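Long-range contact in adhesin LabA (Helicobacter pylori, PDB 6GMM), which probably helps the bacterium adhere to the gastric mucosa by binding LacdiNAc-bearing glycans through its extracellular domain: residues Gly324-Val329 against Ala349-Val354. Numbering follows the deposited sequence.
Sequences GVCHEV and AGCAYV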
ATOM      1  N   GLY A 324      -8.263  16.368 -14.100  1.00 35.29           N
ATOM      2  CA  GLY A 324      -7.613  16.244 -15.395  1.00 36.20           C
ATOM      3  C   GLY A 324      -7.778  17.464 -16.264  1.00 41.16           C
ATOM      4  O   GLY A 324      -7.154  17.544 -17.322  1.00 41.45           O
ATOM      5  N   VAL A 325      -8.644  18.415 -15.825  1.00 37.87           N
ATOM      6  CA  VAL A 325      -9.007  19.665 -16.514  1.00 37.33           C
ATOM      7  C   VAL A 325      -8.712  20.898 -15.575  1.00 38.00           C
ATOM      8  O   VAL A 325      -9.202  21.997 -15.811  1.00 35.98           O
ATOM      9  CB  VAL A 325     -10.491  19.560 -17.013  1.00 43.21           C
ATOM     10  CG1 VAL A 325     -10.920  20.781 -17.810  1.00 45.68           C
ATOM     11  CG2 VAL A 325     -10.698  18.324 -17.871  1.00 44.29           C
ATOM     12  N   CYS A 326      -7.854  20.717 -14.547  1.00 33.36           N
ATOM     13  CA  CYS A 326      -7.468  21.756 -13.575  1.00 33.15           C
ATOM     14  C   CYS A 326      -6.830  22.973 -14.234  1.00 35.23           C
ATOM     15  O   CYS A 326      -6.459  22.929 -15.406  1.00 36.77           O
ATOM     16  CB  CYS A 326      -6.527  21.166 -12.533  1.00 33.64           C
ATOM     17  SG  CYS A 326      -4.941  20.620 -13.226  1.00 38.44           S
ATOM     18  N   HIS A 327      -6.649  24.040 -13.456  1.00 28.22           N
ATOM     19  CA  HIS A 327      -6.064  25.288 -13.935  1.00 27.78           C
ATOM     20  C   HIS A 327      -4.583  25.145 -14.360  1.00 31.84           C
ATOM     21  O   HIS A 327      -4.170  25.861 -15.270  1.00 33.06           O
ATOM     22  CB  HIS A 327      -6.281  26.433 -12.913  1.00 27.35           C
ATOM     23  CG  HIS A 327      -7.729  26.714 -12.599  1.00 30.29           C
ATOM     24  ND1 HIS A 327      -8.699  26.775 -13.604  1.00 32.96           N
ATOM     25  CD2 HIS A 327      -8.321  26.980 -11.408  1.00 31.18           C
ATOM     26  CE1 HIS A 327      -9.841  27.064 -12.990  1.00 32.54           C
ATOM     27  NE2 HIS A 327      -9.665  27.205 -11.670  1.00 31.93           N
ATOM     28  N   GLU A 328      -3.816  24.201 -13.754  1.00 26.78           N
ATOM     29  CA  GLU A 328      -2.413  23.930 -14.099  1.00 26.94           C
ATOM     30  C   GLU A 328      -2.278  23.465 -15.557  1.00 33.07           C
ATOM     31  O   GLU A 328      -1.430  23.990 -16.270  1.00 33.52           O
ATOM     32  CB  GLU A 328      -1.797  22.888 -13.151  1.00 27.50           C
ATOM     33  CG  GLU A 328      -1.501  23.452 -11.773  1.00 37.99           C
ATOM     34  CD  GLU A 328      -0.241  24.285 -11.669  1.00 48.97           C
ATOM     35  OE1 GLU A 328       0.833  23.807 -12.096  1.00 58.80           O
ATOM     36  OE2 GLU A 328      -0.323  25.409 -11.132  1.00 47.23           O
ATOM     37  N   VAL A 329      -3.121  22.503 -16.003  1.00 30.84           N
ATOM     38  CA  VAL A 329      -3.126  22.034 -17.398  1.00 32.65           C
ATOM     39  C   VAL A 329      -3.688  23.116 -18.320  1.00 37.09           C
ATOM     40  O   VAL A 329      -3.151  23.321 -19.415  1.00 38.53           O
ATOM     41  CB  VAL A 329      -3.795  20.647 -17.651  1.00 38.29           C
ATOM     42  CG1 VAL A 329      -2.907  19.519 -17.176  1.00 37.81           C
ATOM     43  CG2 VAL A 329      -5.173  20.535 -17.013  1.00 38.18           C
ATOM     44  N   ALA A 349       4.254  17.511 -10.611  1.00 32.71           N
ATOM     45  CA  ALA A 349       3.286  16.854  -9.724  1.00 31.74           C
ATOM     46  C   ALA A 349       1.876  17.414  -9.745  1.00 35.47           C
ATOM     47  O   ALA A 349       1.678  18.585 -10.053  1.00 34.63           O
ATOM     48  CB  ALA A 349       3.810  16.880  -8.293  1.00 31.83           C
ATOM     49  N   GLY A 350       0.915  16.590  -9.342  1.00 32.87           N
ATOM     50  CA  GLY A 350      -0.465  17.030  -9.189  1.00 33.20           C
ATOM     51  C   GLY A 350      -1.537  16.500 -10.112  1.00 36.94           C
ATOM     52  O   GLY A 350      -1.395  15.440 -10.739  1.00 34.59           O
ATOM     53  N   CYS A 351      -2.639  17.276 -10.175  1.00 33.71           N
ATOM     54  CA  CYS A 351      -3.899  17.000 -10.872  1.00 35.17           C
ATOM     55  C   CYS A 351      -3.744  16.664 -12.353  1.00 37.23           C
ATOM     56  O   CYS A 351      -4.612  15.981 -12.899  1.00 37.83           O
ATOM     57  CB  CYS A 351      -4.879  18.147 -10.655  1.00 37.54           C
ATOM     58  SG  CYS A 351      -4.120  19.787 -10.789  1.00 42.51           S
ATOM     59  N   ALA A 352      -2.630  17.075 -12.989  1.00 30.75           N
ATOM     60  CA  ALA A 352      -2.359  16.772 -14.400  1.00 31.05           C
ATOM     61  C   ALA A 352      -2.021  15.287 -14.608  1.00 35.16           C
ATOM     62  O   ALA A 352      -2.211  14.749 -15.710  1.00 35.85           O
ATOM     63  CB  ALA A 352      -1.190  17.606 -14.875  1.00 31.59           C
ATOM     64  N   TYR A 353      -1.453  14.649 -13.571  1.00 29.46           N
ATOM     65  CA  TYR A 353      -0.976  13.266 -13.646  1.00 28.95           C
ATOM     66  C   TYR A 353      -1.634  12.322 -12.649  1.00 32.93           C
ATOM     67  O   TYR A 353      -1.104  11.249 -12.426  1.00 30.39           O
ATOM     68  CB  TYR A 353       0.569  13.256 -13.496  1.00 29.24           C
ATOM     69  CG  TYR A 353       1.242  14.104 -14.552  1.00 30.98           C
ATOM     70  CD1 TYR A 353       1.395  13.636 -15.856  1.00 34.31           C
ATOM     71  CD2 TYR A 353       1.667  15.392 -14.269  1.00 30.84           C
ATOM     72  CE1 TYR A 353       1.965  14.431 -16.850  1.00 34.21           C
ATOM     73  CE2 TYR A 353       2.217  16.209 -15.262  1.00 33.17           C
ATOM     74  CZ  TYR A 353       2.362  15.721 -16.553  1.00 39.76           C
ATOM     75  OH  TYR A 353       2.928  16.488 -17.541  1.00 38.59           O
ATOM     76  N   VAL A 354      -2.782  12.693 -12.052  1.00 31.58           N
ATOM     77  CA  VAL A 354      -3.457  11.813 -11.081  1.00 31.50           C
ATOM     78  C   VAL A 354      -4.054  10.587 -11.787  1.00 34.90           C
ATOM     79  O   VAL A 354      -3.802   9.452 -11.366  1.00 33.13           O
ATOM     80  CB  VAL A 354      -4.485  12.597 -10.221  1.00 36.78           C
ATOM     81  CG1 VAL A 354      -5.476  11.675  -9.526  1.00 36.50           C
ATOM     82  CG2 VAL A 354      -3.781  13.481  -9.196  1.00 36.27           C
TER
HETATM   83  O   HOH W   1      -4.713  15.647 -17.515  1.00 27.85           O
HETATM   84  O   HOH W   2       1.790  21.261 -11.176  1.00 46.61           O
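Cys-326 and Cys-351 form a disulfide that ties the start of the short helix 327-330 to the loop leading into helix 354-366. Each SG sits in the crowded position between its own backbone N and carbonyl carbon (chi1 65° and 43°), and each approaches across the other's CB-SG bond. As modelled, Cys-326 SG lies 2.7 Å from Cys-351 SG, well beyond the usual 2.05 Å, so the bond may be partly reduced or imperfectly modelled. The pair is buried, with Val-75 of helix 57-76 touching Cys-326.

The apolar contact lies beside it: Val-329 CG1, turned anti to its carbonyl carbon, presses on the Ala-352 CB methyl at a tight 3.4 Å.

Polar links between the segments run through water. One water donates to Gly-324 O at 3.1 Å and to Ala-352 O at 3.2 Å. A second lies 2.9 Å from both Glu-328 OE1 and Ala-349 O.

A type I turn, closed by Tyr-353 N to Gly-350 O (2.9 Å), shapes the partner loop, and Gln-74 accepts from Cys-351 N. Covalent sulfur chemistry thus joins the N-cap of helix 327-330 to the turn before helix 354-366, while one water bridges two carbonyls and the other a carboxylate and a carbonyl.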